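Local coordinates for protein GlcNAc Inducible Gene 2, GIG2 (Candida albicans, PDB 6AKZ) that binds an iron ion and is probably a cupin-type oxygenase of the DUF1479 family, encoded by a gene induced by N-acetylglucosamine, at residues L172-R177 and P398-S403; L386-A391 and R430-E435. All blocks are in the same frame, centred on the assembly; numbering follows the deposited sequence.

Contact 1: L172-R177 and P398-S403; sequences LVYGDR and PADYRS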
loop_
_atom_site.group_PDB
_atom_site.type_symbol
_atom_site.label_atom_id
_atom_site.label_comp_id
_atom_site.label_asym_id
_atom_site.label_seq_id
_atom_site.Cartn_x
_atom_site.Cartn_y
_atom_site.Cartn_z
ATOM N N LEU A 172 0.890 9.454 -9.739
ATOM C CA LEU A 172 1.942 10.323 -9.150
ATOM C C LEU A 172 3.094 9.439 -8.671
ATOM O O LEU A 172 2.921 8.285 -8.278
ATOM C CB LEU A 172 1.418 11.089 -7.940
ATOM C CG LEU A 172 0.240 12.000 -8.239
ATOM C CD1 LEU A 172 -0.101 12.800 -7.020
ATOM C CD2 LEU A 172 0.450 12.868 -9.477
ATOM N N VAL A 173 4.268 10.039 -8.608
ATOM C CA VAL A 173 5.397 9.420 -8.000
ATOM C C VAL A 173 5.516 9.781 -6.522
ATOM O O VAL A 173 5.736 10.977 -6.124
ATOM C CB VAL A 173 6.708 9.745 -8.724
ATOM C CG1 VAL A 173 7.960 9.220 -7.958
ATOM C CG2 VAL A 173 6.680 9.227 -10.175
ATOM N N TYR A 174 5.467 8.716 -5.723
ATOM C CA TYR A 174 5.935 8.755 -4.341
ATOM C C TYR A 174 7.353 8.178 -4.385
ATOM O O TYR A 174 7.528 7.032 -4.732
ATOM C CB TYR A 174 5.014 7.976 -3.437
ATOM C CG TYR A 174 5.551 7.772 -2.064
ATOM C CD1 TYR A 174 5.604 8.831 -1.149
ATOM C CD2 TYR A 174 6.018 6.539 -1.672
ATOM C CE1 TYR A 174 6.081 8.645 0.152
ATOM C CE2 TYR A 174 6.517 6.341 -0.360
ATOM C CZ TYR A 174 6.544 7.382 0.535
ATOM O OH TYR A 174 7.040 7.174 1.803
ATOM N N GLY A 175 8.352 8.992 -4.013
ATOM C CA GLY A 175 9.751 8.511 -4.037
ATOM C C GLY A 175 9.963 7.422 -3.031
ATOM O O GLY A 175 9.615 7.559 -1.853
ATOM N N ASP A 176 10.524 6.311 -3.476
ATOM C CA ASP A 176 10.846 5.223 -2.588
ATOM C C ASP A 176 12.186 4.643 -2.964
ATOM O O ASP A 176 12.783 4.988 -4.010
ATOM C CB ASP A 176 9.734 4.164 -2.599
ATOM C CG ASP A 176 9.515 3.481 -1.242
ATOM O OD1 ASP A 176 10.382 3.492 -0.398
ATOM O OD2 ASP A 176 8.448 2.874 -1.025
ATOM N N ARG A 177 12.623 3.719 -2.122
ATOM C CA ARG A 177 13.999 3.294 -2.191
ATOM C C ARG A 177 14.118 1.952 -2.812
ATOM O O ARG A 177 13.225 1.498 -3.495
ATOM C CB ARG A 177 14.597 3.387 -0.841
ATOM C CG ARG A 177 13.928 2.619 0.171
ATOM C CD ARG A 177 14.457 3.074 1.498
ATOM N NE ARG A 177 13.794 2.311 2.554
ATOM C CZ ARG A 177 14.288 2.194 3.801
ATOM N NH1 ARG A 177 15.441 2.787 4.163
ATOM N NH2 ARG A 177 13.642 1.466 4.679
ATOM N N PRO A 398 12.980 12.475 -0.328
ATOM C CA PRO A 398 11.631 12.928 -0.045
ATOM C C PRO A 398 11.460 12.993 1.449
ATOM O O PRO A 398 12.261 12.426 2.234
ATOM C CB PRO A 398 10.735 11.844 -0.669
ATOM C CG PRO A 398 11.584 10.668 -0.926
ATOM C CD PRO A 398 13.005 11.177 -1.066
ATOM N N ALA A 399 10.442 13.707 1.852
ATOM C CA ALA A 399 10.240 14.096 3.232
ATOM C C ALA A 399 10.249 13.008 4.240
ATOM O O ALA A 399 10.658 13.233 5.377
ATOM C CB ALA A 399 8.900 14.826 3.350
ATOM N N ASP A 400 9.684 11.846 3.901
ATOM C CA ASP A 400 9.627 10.754 4.878
ATOM C C ASP A 400 11.018 10.249 5.229
ATOM O O ASP A 400 11.186 9.688 6.310
ATOM C CB ASP A 400 8.796 9.547 4.395
ATOM C CG ASP A 400 7.315 9.887 4.177
ATOM O OD1 ASP A 400 6.852 10.877 4.750
ATOM O OD2 ASP A 400 6.560 9.141 3.502
ATOM N N TYR A 401 12.001 10.427 4.352
ATOM C CA TYR A 401 13.361 10.030 4.670
ATOM C C TYR A 401 14.224 11.225 5.082
ATOM O O TYR A 401 15.028 11.135 5.997
ATOM C CB TYR A 401 13.959 9.276 3.489
ATOM C CG TYR A 401 13.330 7.899 3.446
ATOM C CD1 TYR A 401 13.842 6.845 4.239
ATOM C CD2 TYR A 401 12.162 7.671 2.717
ATOM C CE1 TYR A 401 13.215 5.590 4.244
ATOM C CE2 TYR A 401 11.560 6.405 2.696
ATOM C CZ TYR A 401 12.068 5.402 3.466
ATOM O OH TYR A 401 11.452 4.188 3.428
ATOM N N ARG A 402 14.052 12.324 4.379
ATOM C CA ARG A 402 14.800 13.548 4.630
ATOM C C ARG A 402 14.664 13.949 6.108
ATOM O O ARG A 402 15.629 14.411 6.720
ATOM C CB ARG A 402 14.253 14.628 3.710
ATOM C CG ARG A 402 14.869 16.002 3.878
ATOM C CD ARG A 402 16.145 16.084 3.137
ATOM N NE ARG A 402 16.658 17.446 3.183
ATOM C CZ ARG A 402 17.886 17.800 2.795
ATOM N NH1 ARG A 402 18.755 16.910 2.316
ATOM N NH2 ARG A 402 18.258 19.085 2.879
ATOM N N SER A 403 13.474 13.750 6.684
ATOM C CA SER A 403 13.211 14.141 8.078
ATOM C C SER A 403 13.962 13.310 9.105
ATOM O O SER A 403 13.957 13.646 10.285
ATOM C CB SER A 403 11.699 14.085 8.379
ATOM O OG SER A 403 11.241 12.735 8.403
#
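Tyr174 donates a hydrogen bond from its hydroxyl to Asp400, with Tyr174 OH 2.6 Å from Asp400 OD2. OD2 of Asp400 lies at the edge of the phenol ring, in its plane, and accepts through its anti lone pair. The ring and carboxylate planes are 54° apart. Tyr174 carries CG anti to its backbone N (chi1 170°), which starts the ring off beside the carbonyl carbon. The other carboxylate oxygen, OD1, bonds to Ser251 OG, so both oxygens of Asp400 are held. Tyr174, Gly175 and Pro398 are buried and form the tight part of the contact. Gly175 has no side chain, and its carbonyl oxygen meets the proline ring, with Pro398 CG 3.8 Å from Gly175 O. The backbones come close here: Gly175 CA and Pro398 CA are 6.2 Å apart.

The segment 172-177 is the loop leading into strand 178-181 of the main sheet of this cupin-clan fold. It meets the N-terminal end of the short helix 399-402, where Pro398 is the N-cap residue.

Toward Tyr401 the contact is looser and partly exposed. The CE1 and OH side of the Tyr401 ring lies over one face of the Arg177 guanidinium, CE1 being 3.4 Å above the plane and offset toward the rim. The two planes are inclined by 42°. Tyr401 OH is 3.1 Å from Arg177 NE, but the angle is too poor for a hydrogen bond. Arg177 NH1 bonds instead to Asn129 OD1. Phe131 meets the Tyr401 ring. Asp176 OD1 accepts a bond from the backbone N of Arg177.

Contact 2: L386-A391 and R430-E435; sequences LDTRDA and RSMGLE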
loop_
_atom_site.group_PDB
_atom_site.type_symbol
_atom_site.label_atom_id
_atom_site.label_comp_id
_atom_site.label_asym_id
_atom_site.label_seq_id
_atom_site.Cartn_x
_atom_site.Cartn_y
_atom_site.Cartn_z
ATOM N N LEU A 386 3.875 17.891 -4.172
ATOM C CA LEU A 386 4.744 19.057 -3.873
ATOM C C LEU A 386 6.077 18.604 -3.338
ATOM O O LEU A 386 7.093 19.232 -3.646
ATOM C CB LEU A 386 4.071 20.017 -2.870
ATOM C CG LEU A 386 2.791 20.705 -3.386
ATOM C CD1 LEU A 386 2.226 21.676 -2.370
ATOM C CD2 LEU A 386 3.015 21.436 -4.691
ATOM N N ASP A 387 6.093 17.562 -2.505
ATOM C CA ASP A 387 7.340 17.044 -2.000
ATOM C C ASP A 387 8.206 16.413 -3.063
ATOM O O ASP A 387 9.439 16.643 -3.095
ATOM C CB ASP A 387 7.086 16.126 -0.830
ATOM C CG ASP A 387 8.350 15.768 -0.118
ATOM O OD1 ASP A 387 9.107 16.686 0.323
ATOM O OD2 ASP A 387 8.634 14.584 -0.055
ATOM N N THR A 388 7.589 15.664 -3.946
ATOM C CA THR A 388 8.293 15.055 -5.064
ATOM C C THR A 388 8.939 16.097 -5.971
ATOM O O THR A 388 10.053 15.976 -6.371
ATOM C CB THR A 388 7.328 14.141 -5.853
ATOM O OG1 THR A 388 7.102 13.001 -5.065
ATOM C CG2 THR A 388 7.870 13.729 -7.123
ATOM N N ARG A 389 8.194 17.156 -6.267
ATOM C CA ARG A 389 8.707 18.229 -7.115
ATOM C C ARG A 389 9.886 18.937 -6.445
ATOM O O ARG A 389 10.901 19.217 -7.083
ATOM C CB ARG A 389 7.602 19.236 -7.435
ATOM C CG ARG A 389 8.106 20.555 -7.998
ATOM C CD ARG A 389 7.042 21.636 -7.911
ATOM N NE ARG A 389 7.483 22.888 -8.520
ATOM C CZ ARG A 389 7.139 23.286 -9.741
ATOM N NH1 ARG A 389 6.346 22.529 -10.488
ATOM N NH2 ARG A 389 7.587 24.440 -10.215
ATOM N N ASP A 390 9.738 19.220 -5.155
ATOM C CA ASP A 390 10.767 19.889 -4.371
ATOM C C ASP A 390 12.000 19.024 -4.163
ATOM O O ASP A 390 13.127 19.506 -4.285
ATOM C CB ASP A 390 10.203 20.328 -3.017
ATOM C CG ASP A 390 11.174 21.189 -2.234
ATOM O OD1 ASP A 390 11.479 22.310 -2.692
ATOM O OD2 ASP A 390 11.632 20.746 -1.160
ATOM N N ALA A 391 11.795 17.750 -3.847
ATOM C CA ALA A 391 12.953 16.857 -3.622
ATOM C C ALA A 391 13.755 16.566 -4.866
ATOM O O ALA A 391 15.001 16.496 -4.811
ATOM C CB ALA A 391 12.499 15.567 -2.984
ATOM N N ARG A 430 4.482 15.452 -15.391
ATOM C CA ARG A 430 3.265 15.731 -14.592
ATOM C C ARG A 430 3.227 14.800 -13.402
ATOM O O ARG A 430 2.923 15.243 -12.337
ATOM C CB ARG A 430 2.019 15.529 -15.430
ATOM C CG ARG A 430 1.777 16.716 -16.361
ATOM C CD ARG A 430 0.675 16.359 -17.333
ATOM N NE ARG A 430 0.432 17.499 -18.229
ATOM C CZ ARG A 430 0.143 17.432 -19.535
ATOM N NH1 ARG A 430 -0.082 16.297 -20.156
ATOM N NH2 ARG A 430 -0.065 18.573 -20.201
ATOM N N SER A 431 3.621 13.544 -13.595
ATOM C CA SER A 431 3.754 12.623 -12.469
ATOM C C SER A 431 4.710 13.012 -11.299
ATOM O O SER A 431 4.546 12.593 -10.111
ATOM C CB SER A 431 4.009 11.191 -13.005
ATOM O OG SER A 431 2.922 10.733 -13.771
ATOM N N MET A 432 5.699 13.866 -11.618
ATOM C CA MET A 432 6.735 14.314 -10.776
ATOM C C MET A 432 6.455 15.679 -10.251
ATOM O O MET A 432 7.268 16.213 -9.562
ATOM C CB MET A 432 8.063 14.416 -11.610
ATOM C CG MET A 432 8.654 13.109 -12.069
ATOM S SD MET A 432 9.197 12.088 -10.661
ATOM C CE MET A 432 10.415 13.049 -9.819
ATOM N N GLY A 433 5.332 16.283 -10.597
ATOM C CA GLY A 433 4.985 17.584 -10.074
ATOM C C GLY A 433 5.700 18.710 -10.821
ATOM O O GLY A 433 5.837 19.782 -10.272
ATOM N N LEU A 434 6.173 18.462 -12.043
ATOM C CA LEU A 434 7.058 19.411 -12.742
ATOM C C LEU A 434 6.304 20.126 -13.853
ATOM O O LEU A 434 6.898 20.966 -14.528
ATOM C CB LEU A 434 8.271 18.661 -13.307
ATOM C CG LEU A 434 9.198 18.008 -12.255
ATOM C CD1 LEU A 434 10.231 17.075 -12.895
ATOM C CD2 LEU A 434 9.897 19.042 -11.394
ATOM N N GLU A 435 5.024 19.774 -14.084
ATOM C CA GLU A 435 4.273 20.337 -15.177
ATOM C C GLU A 435 2.814 20.318 -14.766
ATOM O O GLU A 435 2.369 19.339 -14.150
ATOM C CB GLU A 435 4.456 19.446 -16.387
ATOM C CG GLU A 435 3.664 19.876 -17.601
ATOM C CD GLU A 435 4.138 21.243 -18.105
ATOM O OE1 GLU A 435 5.340 21.357 -18.453
ATOM O OE2 GLU A 435 3.334 22.196 -18.065
#
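Arg389 and Gly433 bring the two backbones together, their CA atoms 4.8 Å apart, where helix 382-394 passes the turn that closes helix 426-431. The turn is a Schellman motif. Gly433 has a positive phi of 81° and is the first residue to leave helical geometry. It has no side chain, which suits the close fit against the helix.

Arg389 makes the polar link. Arg389 NH1 donates to Gly433 O over 2.8 Å, with an angle of 150° at the hydrogen. The donor lies in the carbonyl plane, while the oxygen sits at the edge of the guanidinium and 16° out of its plane. CG stands anti to the backbone N, and from there the chain runs extended to NE, passing close by Gly433 O. The aliphatic part thus lies against the same oxygen that NH1 bonds, with Arg389 CD 3.2 Å from Gly433 O. Leu458 of helix 445-460 packs on this side chain too.

Thr388 faces the turn with its methyl group. Thr388 CG2 is 3.5 Å from the backbone oxygen Met432 O. The Met432 chain bends at chi2 and chi3, and its end meets that same methyl, Met432 CE lying 3.8 Å from Thr388 CG2. The two side chains cross at about a right angle. Phe392, one turn further along helix 382-394, also touches Met432. The hydroxyl of Thr388 is used otherwise, its partner being Val173. Leu434 adds a looser apolar touch at the partly exposed side, Leu434 CD2 lying 4.1 Å from Arg389 CG.

Contacts 1 and 2 have centres 11 Å apart and touch directly. Their segments alternate along the chain, and helix 399-402 follows helix 382-394. Two probable hydrogen bonds join them: Thr388 OG1 lies 2.7 Å from Val173 O, and Asp387 OD2 lies 2.8 Å from Ala399 N, near the start of the short helix. Val173 CG2 also packs on Met432 SD at 3.8 Å. Val173 and Ser431 share a backbone hydrogen bond. Contact 1 is the one near the metal: the side chain of Asp176 is about 9 Å from the iron bound by His192, Asp194 and His355. Contact 2 lies away from that site.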